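Local coordinates for protein B-agarase (Saccharophagus degradans, PDB 4BQ2) that hydrolyses agarose chains as a family 50 glycoside hydrolase, an exo-acting beta-agarase of a marine bacterium, at residues Phe262-Ile267 with Trp271-Pro276; Pro280-Gly285 with Gln685-Asn690. One frame throughout, in Å; residues are numbered along the deposited sequence.

Contact 1. Residues Phe262-Ile267 with Trp271-Pro276; sequences FRTEKI and WMLVDP
F262 and P276 close the far end of a beta hairpin: CD of P276 lies over one face of the F262 ring, 3.5 Å from the ring centroid (CH-pi), while CB of D275 comes up to CE2 of F262. At the turn end, a second CH-pi contact sets CG of K266 almost on the normal of the five-membered ring of W271; the lysine chain then bends at chi3 (-69°), keeping its CE 3.6 Å from CE2 of W271. On the other face of the hairpin, shared by R263, V274, E265 and M272, R263 runs extended beside V274, whose CB lies over one face of the guanidinium. NH1 of R263 makes a nearly straight hydrogen bond to OE1 of E265 (3.0 Å, 168°), part of a salt bridge; OE1 lies in the guanidinium plane, but NH1 comes from above the carboxylate plane. Two antiparallel hydrogen-bonded pairs, R263 with V274 and E265 with M272, hold the backbones together. D645 takes both K266 NZ and W271 NE1, K257 O receives R263 NH2, and S245 meets D275 OD2. Strand 263-267 is an outermost strand of a six-stranded mixed sheet; strand 270-274 joins it to strand 280-287, and W271 and L273 reach V694 of strand 693-699.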
ATOM      1  N   PHE A 262     -23.214  10.941  10.413  1.00 14.72           N
ATOM      2  CA  PHE A 262     -22.883  10.836   8.977  1.00 14.04           C
ATOM      3  C   PHE A 262     -23.675   9.698   8.321  1.00 14.05           C
ATOM      4  O   PHE A 262     -23.825   8.649   8.919  1.00 15.61           O
ATOM      5  CB  PHE A 262     -21.387  10.622   8.748  1.00 13.77           C
ATOM      6  CG  PHE A 262     -20.579  11.880   8.913  1.00 13.19           C
ATOM      7  CD1 PHE A 262     -20.120  12.258  10.164  1.00 13.96           C
ATOM      8  CD2 PHE A 262     -20.345  12.712   7.830  1.00 12.94           C
ATOM      9  CE1 PHE A 262     -19.397  13.462  10.331  1.00 14.06           C
ATOM     10  CE2 PHE A 262     -19.650  13.923   7.972  1.00 14.05           C
ATOM     11  CZ  PHE A 262     -19.162  14.300   9.238  1.00 14.11           C
ATOM     12  N   ARG A 263     -24.162   9.911   7.097  1.00 14.11           N
ATOM     13  CA  ARG A 263     -24.973   8.902   6.400  1.00 14.94           C
ATOM     14  C   ARG A 263     -24.774   9.027   4.911  1.00 15.13           C
ATOM     15  O   ARG A 263     -24.093   9.940   4.475  1.00 17.17           O
ATOM     16  CB  ARG A 263     -26.479   9.031   6.777  1.00 14.52           C
ATOM     17  CG  ARG A 263     -27.069  10.368   6.391  1.00 14.63           C
ATOM     18  CD  ARG A 263     -28.525  10.531   6.880  1.00 13.76           C
ATOM     19  NE  ARG A 263     -29.041  11.759   6.291  1.00 14.11           N
ATOM     20  CZ  ARG A 263     -29.616  11.833   5.095  1.00 15.71           C
ATOM     21  NH1 ARG A 263     -29.778  10.736   4.371  1.00 17.08           N
ATOM     22  NH2 ARG A 263     -30.056  13.011   4.643  1.00 16.98           N
ATOM     23  N   THR A 264     -25.354   8.118   4.122  1.00 16.78           N
ATOM     24  CA  THR A 264     -25.167   8.186   2.652  1.00 17.39           C
ATOM     25  C   THR A 264     -26.457   8.606   1.945  1.00 18.99           C
ATOM     26  O   THR A 264     -27.599   8.346   2.433  1.00 18.03           O
ATOM     27  CB  THR A 264     -24.724   6.844   2.050  1.00 18.41           C
ATOM     28  OG1 THR A 264     -25.765   5.869   2.235  1.00 18.28           O
ATOM     29  CG2 THR A 264     -23.419   6.341   2.679  1.00 17.29           C
ATOM     30  N   GLU A 265     -26.288   9.254   0.806  1.00 17.56           N
ATOM     31  CA  GLU A 265     -27.437   9.616  -0.009  1.00 20.31           C
ATOM     32  C   GLU A 265     -26.981   9.980  -1.401  1.00 21.09           C
ATOM     33  O   GLU A 265     -25.952  10.651  -1.564  1.00 19.67           O
ATOM     34  CB  GLU A 265     -28.157  10.811   0.584  1.00 22.89           C
ATOM     35  CG  GLU A 265     -29.399  11.191  -0.197  1.00 29.35           C
ATOM     36  CD  GLU A 265     -30.539  11.463   0.733  1.00 34.17           C
ATOM     37  OE1 GLU A 265     -30.833  10.582   1.575  1.00 36.52           O
ATOM     38  OE2 GLU A 265     -31.096  12.568   0.639  1.00 36.96           O
ATOM     39  N   LYS A 266     -27.755   9.544  -2.395  1.00 20.71           N
ATOM     40  CA  LYS A 266     -27.520   9.971  -3.777  1.00 25.43           C
ATOM     41  C   LYS A 266     -28.066  11.395  -3.968  1.00 26.94           C
ATOM     42  O   LYS A 266     -29.219  11.704  -3.601  1.00 29.52           O
ATOM     43  CB  LYS A 266     -28.156   8.964  -4.747  1.00 26.85           C
ATOM     44  CG  LYS A 266     -27.330   8.678  -5.991  1.00 32.01           C
ATOM     45  CD  LYS A 266     -28.107   7.769  -6.939  1.00 35.31           C
ATOM     46  CE  LYS A 266     -28.250   6.360  -6.369  1.00 34.51           C
ATOM     47  NZ  LYS A 266     -29.094   5.447  -7.196  1.00 38.12           N
ATOM     48  N   ILE A 267     -27.232  12.287  -4.470  1.00 23.89           N
ATOM     49  CA  ILE A 267     -27.645  13.651  -4.692  1.00 25.85           C
ATOM     50  C   ILE A 267     -27.481  13.918  -6.185  1.00 28.25           C
ATOM     51  O   ILE A 267     -26.378  13.839  -6.721  1.00 26.99           O
ATOM     52  CB  ILE A 267     -26.867  14.655  -3.834  1.00 25.98           C
ATOM     53  CG1 ILE A 267     -27.018  14.315  -2.345  1.00 24.53           C
ATOM     54  CG2 ILE A 267     -27.323  16.072  -4.150  1.00 28.47           C
ATOM     55  CD1 ILE A 267     -26.169  15.149  -1.404  1.00 22.80           C
ATOM     56  N   TRP A 271     -23.488   9.614  -5.746  1.00 18.94           N
ATOM     57  CA  TRP A 271     -23.420   9.223  -4.358  1.00 17.99           C
ATOM     58  C   TRP A 271     -22.609  10.206  -3.531  1.00 17.44           C
ATOM     59  O   TRP A 271     -21.539  10.649  -3.958  1.00 16.37           O
ATOM     60  CB  TRP A 271     -22.805   7.835  -4.232  1.00 17.59           C
ATOM     61  CG  TRP A 271     -23.817   6.743  -4.471  1.00 18.08           C
ATOM     62  CD1 TRP A 271     -23.923   5.933  -5.577  1.00 18.04           C
ATOM     63  CD2 TRP A 271     -24.863   6.351  -3.580  1.00 18.11           C
ATOM     64  NE1 TRP A 271     -24.982   5.057  -5.419  1.00 18.68           N
ATOM     65  CE2 TRP A 271     -25.573   5.295  -4.202  1.00 17.73           C
ATOM     66  CE3 TRP A 271     -25.274   6.796  -2.299  1.00 17.12           C
ATOM     67  CZ2 TRP A 271     -26.646   4.643  -3.578  1.00 19.03           C
ATOM     68  CZ3 TRP A 271     -26.359   6.174  -1.703  1.00 18.97           C
ATOM     69  CH2 TRP A 271     -27.026   5.093  -2.332  1.00 19.23           C
ATOM     70  N   MET A 272     -23.148  10.532  -2.352  1.00 16.59           N
ATOM     71  CA  MET A 272     -22.530  11.456  -1.417  1.00 17.13           C
ATOM     72  C   MET A 272     -22.669  10.956   0.010  1.00 16.32           C
ATOM     73  O   MET A 272     -23.495  10.079   0.329  1.00 15.64           O
ATOM     74  CB  MET A 272     -23.169  12.865  -1.524  1.00 17.34           C
ATOM     75  CG  MET A 272     -22.855  13.620  -2.823  1.00 16.48           C
ATOM     76  SD  MET A 272     -21.096  13.982  -2.998  1.00 18.65           S
ATOM     77  CE  MET A 272     -20.930  15.518  -2.093  1.00 18.69           C
ATOM     78  N   LEU A 273     -21.840  11.515   0.875  1.00 16.14           N
ATOM     79  CA  LEU A 273     -22.150  11.456   2.294  1.00 15.92           C
ATOM     80  C   LEU A 273     -23.020  12.645   2.646  1.00 15.70           C
ATOM     81  O   LEU A 273     -23.080  13.629   1.905  1.00 16.14           O
ATOM     82  CB  LEU A 273     -20.879  11.389   3.151  1.00 15.10           C
ATOM     83  CG  LEU A 273     -20.071  10.055   3.007  1.00 16.75           C
ATOM     84  CD1 LEU A 273     -18.576  10.214   3.322  1.00 16.46           C
ATOM     85  CD2 LEU A 273     -20.661   8.939   3.844  1.00 18.26           C
ATOM     86  N   VAL A 274     -23.662  12.576   3.807  1.00 14.86           N
ATOM     87  CA  VAL A 274     -24.386  13.722   4.334  1.00 15.11           C
ATOM     88  C   VAL A 274     -23.933  13.830   5.777  1.00 15.33           C
ATOM     89  O   VAL A 274     -23.916  12.829   6.492  1.00 16.63           O
ATOM     90  CB  VAL A 274     -25.910  13.476   4.270  1.00 15.09           C
ATOM     91  CG1 VAL A 274     -26.687  14.568   5.001  1.00 14.92           C
ATOM     92  CG2 VAL A 274     -26.366  13.343   2.828  1.00 14.73           C
ATOM     93  N   ASP A 275     -23.611  15.039   6.216  1.00 16.44           N
ATOM     94  CA  ASP A 275     -23.092  15.205   7.556  1.00 16.35           C
ATOM     95  C   ASP A 275     -24.213  15.181   8.650  1.00 15.78           C
ATOM     96  O   ASP A 275     -25.391  15.156   8.328  1.00 14.95           O
ATOM     97  CB  ASP A 275     -22.113  16.393   7.597  1.00 16.48           C
ATOM     98  CG  ASP A 275     -22.793  17.764   7.771  1.00 17.43           C
ATOM     99  OD1 ASP A 275     -24.014  17.839   8.039  1.00 15.90           O
ATOM    100  OD2 ASP A 275     -22.066  18.773   7.639  1.00 17.47           O
ATOM    101  N   PRO A 276     -23.844  15.101   9.942  1.00 16.24           N
ATOM    102  CA  PRO A 276     -24.885  14.994  10.996  1.00 15.82           C
ATOM    103  C   PRO A 276     -25.984  16.103  10.968  1.00 16.71           C
ATOM    104  O   PRO A 276     -27.057  15.931  11.561  1.00 16.87           O
ATOM    105  CB  PRO A 276     -24.064  15.137  12.287  1.00 15.00           C
ATOM    106  CG  PRO A 276     -22.701  14.573  11.931  1.00 15.81           C
ATOM    107  CD  PRO A 276     -22.476  15.026  10.500  1.00 15.07           C
TER
HETATM  108  O   HOH W   1     -27.497  13.324   8.964  1.00 16.08           O

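Contact 2. Residues Pro280-Gly285 with Gln685-Asn690; sequences PYFATG and QSVIDN
The apolar contact between F282, at the break in strand 280-287, and the C-terminal part of helix 673-688 is a light one, burying 98 Å² in all. CZ of F282 carries it. CG1 of V687 stands 4.0 Å from that CZ, at the ring edge and near its plane, and CG1 of I688 lies 4.3 Å from the same CZ, approaching obliquely. With CG anti to the backbone N (chi1 -176°), the F282 ring reaches out toward the helix, bridging 9.2 Å between CA of F282 and CA of I688. All three side chains are buried. M272, I742 and R746 also pack on F282, while V687 goes on to touch F693 and A696 of strand 693-699. That strand follows the helix in the chain and lies parallel to 280-287, a strand-to-helix interface consistent with the (beta/alpha)8 barrel expected of this family's catalytic module.

The polar bonds stay within each segment or go to third parties. NE2 of Q685 bonds OD1 of D689 at 2.9 Å, on the syn side but 32° out of the carboxylate plane, and gives a further bond to E745. N690 N returns to V687 O at 3.0 Å. R746 NH1 meets the carbonyl oxygens of both I688 and N690. F282 O is bonded by T413 and F282 N by Y743.

One ring atom thus meets a methyl and a methylene carbon with no polar atom taking part: this is non-directional van der Waals packing, and directional bonds run instead to other residues, among them T413, Y743 and R746.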
ATOM      1  N   PRO A 280     -24.363  18.205   2.420  1.00 15.38           N
ATOM      2  CA  PRO A 280     -23.688  17.199   1.620  1.00 15.78           C
ATOM      3  C   PRO A 280     -22.211  17.136   2.037  1.00 16.41           C
ATOM      4  O   PRO A 280     -21.627  18.174   2.383  1.00 15.35           O
ATOM      5  CB  PRO A 280     -23.832  17.719   0.178  1.00 17.22           C
ATOM      6  CG  PRO A 280     -25.025  18.649   0.209  1.00 16.89           C
ATOM      7  CD  PRO A 280     -25.038  19.235   1.590  1.00 15.70           C
ATOM      8  N   TYR A 281     -21.645  15.935   2.014  1.00 15.08           N
ATOM      9  CA  TYR A 281     -20.289  15.710   2.514  1.00 16.61           C
ATOM     10  C   TYR A 281     -19.501  14.796   1.565  1.00 16.23           C
ATOM     11  O   TYR A 281     -20.066  13.902   0.929  1.00 16.12           O
ATOM     12  CB  TYR A 281     -20.369  15.114   3.946  1.00 15.25           C
ATOM     13  CG  TYR A 281     -19.029  14.874   4.661  1.00 15.99           C
ATOM     14  CD1 TYR A 281     -18.384  15.897   5.346  1.00 15.49           C
ATOM     15  CD2 TYR A 281     -18.441  13.613   4.655  1.00 16.21           C
ATOM     16  CE1 TYR A 281     -17.186  15.672   6.019  1.00 15.32           C
ATOM     17  CE2 TYR A 281     -17.225  13.372   5.301  1.00 15.92           C
ATOM     18  CZ  TYR A 281     -16.606  14.399   5.972  1.00 16.35           C
ATOM     19  OH  TYR A 281     -15.411  14.150   6.623  1.00 15.62           O
ATOM     20  N   PHE A 282     -18.183  14.998   1.513  1.00 16.29           N
ATOM     21  CA  PHE A 282     -17.283  14.243   0.639  1.00 16.00           C
ATOM     22  C   PHE A 282     -15.957  14.135   1.418  1.00 16.68           C
ATOM     23  O   PHE A 282     -15.416  15.145   1.904  1.00 16.74           O
ATOM     24  CB  PHE A 282     -17.111  14.930  -0.727  1.00 17.29           C
ATOM     25  CG  PHE A 282     -16.255  14.143  -1.709  1.00 18.00           C
ATOM     26  CD1 PHE A 282     -14.865  14.329  -1.756  1.00 18.98           C
ATOM     27  CD2 PHE A 282     -16.833  13.238  -2.588  1.00 18.68           C
ATOM     28  CE1 PHE A 282     -14.081  13.611  -2.656  1.00 19.66           C
ATOM     29  CE2 PHE A 282     -16.066  12.508  -3.496  1.00 18.93           C
ATOM     30  CZ  PHE A 282     -14.677  12.688  -3.532  1.00 18.50           C
ATOM     31  N   ALA A 283     -15.497  12.896   1.610  1.00 14.86           N
ATOM     32  CA  ALA A 283     -14.411  12.653   2.530  1.00 14.80           C
ATOM     33  C   ALA A 283     -13.043  12.773   1.856  1.00 13.50           C
ATOM     34  O   ALA A 283     -12.765  12.084   0.872  1.00 13.91           O
ATOM     35  CB  ALA A 283     -14.585  11.274   3.169  1.00 14.43           C
ATOM     36  N   THR A 284     -12.209  13.666   2.376  1.00 12.95           N
ATOM     37  CA  THR A 284     -10.823  13.736   1.972  1.00 13.23           C
ATOM     38  C   THR A 284      -9.987  13.757   3.233  1.00 13.76           C
ATOM     39  O   THR A 284     -10.451  14.218   4.279  1.00 13.34           O
ATOM     40  CB  THR A 284     -10.539  14.986   1.117  1.00 13.87           C
ATOM     41  OG1 THR A 284     -10.828  16.162   1.904  1.00 13.82           O
ATOM     42  CG2 THR A 284     -11.398  14.967  -0.191  1.00 13.62           C
ATOM     43  N   GLY A 285      -8.765  13.241   3.147  1.00 13.89           N
ATOM     44  CA  GLY A 285      -7.869  13.242   4.321  1.00 14.14           C
ATOM     45  C   GLY A 285      -6.780  12.184   4.200  1.00 14.40           C
ATOM     46  O   GLY A 285      -6.613  11.555   3.125  1.00 14.13           O
ATOM     47  N   GLN A 685      -9.145  14.056  -9.267  1.00 18.25           N
ATOM     48  CA  GLN A 685     -10.117  14.397 -10.323  1.00 19.40           C
ATOM     49  C   GLN A 685     -10.882  13.175 -10.750  1.00 18.08           C
ATOM     50  O   GLN A 685     -12.094  13.242 -10.999  1.00 17.48           O
ATOM     51  CB  GLN A 685      -9.475  15.025 -11.576  1.00 20.06           C
ATOM     52  CG  GLN A 685     -10.499  15.660 -12.543  1.00 22.75           C
ATOM     53  CD  GLN A 685     -11.265  16.795 -11.879  1.00 23.38           C
ATOM     54  OE1 GLN A 685     -10.669  17.628 -11.219  1.00 26.69           O
ATOM     55  NE2 GLN A 685     -12.581  16.792 -11.987  1.00 23.93           N
ATOM     56  N   SER A 686     -10.163  12.059 -10.869  1.00 18.40           N
ATOM     57  CA  SER A 686     -10.754  10.793 -11.253  1.00 20.07           C
ATOM     58  C   SER A 686     -11.799  10.317 -10.217  1.00 19.26           C
ATOM     59  O   SER A 686     -12.867   9.768 -10.579  1.00 17.71           O
ATOM     60  CB  SER A 686      -9.626   9.751 -11.393  1.00 22.75           C
ATOM     61  OG  SER A 686     -10.088   8.605 -12.047  1.00 26.87           O
ATOM     62  N   VAL A 687     -11.474  10.471  -8.932  1.00 17.24           N
ATOM     63  CA  VAL A 687     -12.437  10.142  -7.877  1.00 16.81           C
ATOM     64  C   VAL A 687     -13.655  11.061  -7.930  1.00 17.56           C
ATOM     65  O   VAL A 687     -14.804  10.592  -7.880  1.00 16.88           O
ATOM     66  CB  VAL A 687     -11.799  10.175  -6.475  1.00 17.10           C
ATOM     67  CG1 VAL A 687     -12.810   9.704  -5.434  1.00 16.41           C
ATOM     68  CG2 VAL A 687     -10.556   9.272  -6.449  1.00 16.81           C
ATOM     69  N   ILE A 688     -13.390  12.364  -7.981  1.00 16.65           N
ATOM     70  CA  ILE A 688     -14.427  13.376  -8.041  1.00 18.46           C
ATOM     71  C   ILE A 688     -15.391  13.098  -9.213  1.00 19.08           C
ATOM     72  O   ILE A 688     -16.612  13.159  -9.038  1.00 17.64           O
ATOM     73  CB  ILE A 688     -13.798  14.776  -8.122  1.00 18.08           C
ATOM     74  CG1 ILE A 688     -13.142  15.131  -6.779  1.00 19.03           C
ATOM     75  CG2 ILE A 688     -14.823  15.833  -8.471  1.00 18.46           C
ATOM     76  CD1 ILE A 688     -12.186  16.298  -6.871  1.00 19.81           C
ATOM     77  N   ASP A 689     -14.839  12.728 -10.369  1.00 19.91           N
ATOM     78  CA  ASP A 689     -15.650  12.418 -11.552  1.00 21.24           C
ATOM     79  C   ASP A 689     -16.452  11.099 -11.517  1.00 21.98           C
ATOM     80  O   ASP A 689     -17.234  10.853 -12.428  1.00 20.30           O
ATOM     81  CB  ASP A 689     -14.770  12.383 -12.822  1.00 22.34           C
ATOM     82  CG  ASP A 689     -14.192  13.751 -13.186  1.00 24.54           C
ATOM     83  OD1 ASP A 689     -14.592  14.754 -12.581  1.00 26.68           O
ATOM     84  OD2 ASP A 689     -13.311  13.809 -14.072  1.00 26.42           O
ATOM     85  N   ASN A 690     -16.165  10.212 -10.565  1.00 20.38           N
ATOM     86  CA  ASN A 690     -16.834   8.927 -10.528  1.00 19.02           C
ATOM     87  C   ASN A 690     -18.054   9.056  -9.584  1.00 18.40           C
ATOM     88  O   ASN A 690     -17.885   9.349  -8.408  1.00 17.93           O
ATOM     89  CB  ASN A 690     -15.854   7.824 -10.081  1.00 18.86           C
ATOM     90  CG  ASN A 690     -16.477   6.448 -10.162  1.00 18.83           C
ATOM     91  OD1 ASN A 690     -17.564   6.246  -9.621  1.00 18.86           O
ATOM     92  ND2 ASN A 690     -15.823   5.502 -10.862  1.00 17.90           N
TER

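In the fold
Contact 1 is a partly buried hairpin at the margin of the six-stranded sheet, whereas contact 2 is wholly buried and joins an inner strand to a helix 400 residues further on. The two meet where strands 270-274 and 280-287 lie side by side: L273 O and Y281 N are 2.7 Å apart, probably a hydrogen bond, while F262 packs edge-to-face with Y281 and I267 packs on P280. Their chemistry follows their place. The edge hairpin combines backbone ladder, CH-pi contacts and a salt bridge, while the inner contact is purely apolar. R746 ties both regions, bonding W271 O as well as I688 O and N690 O.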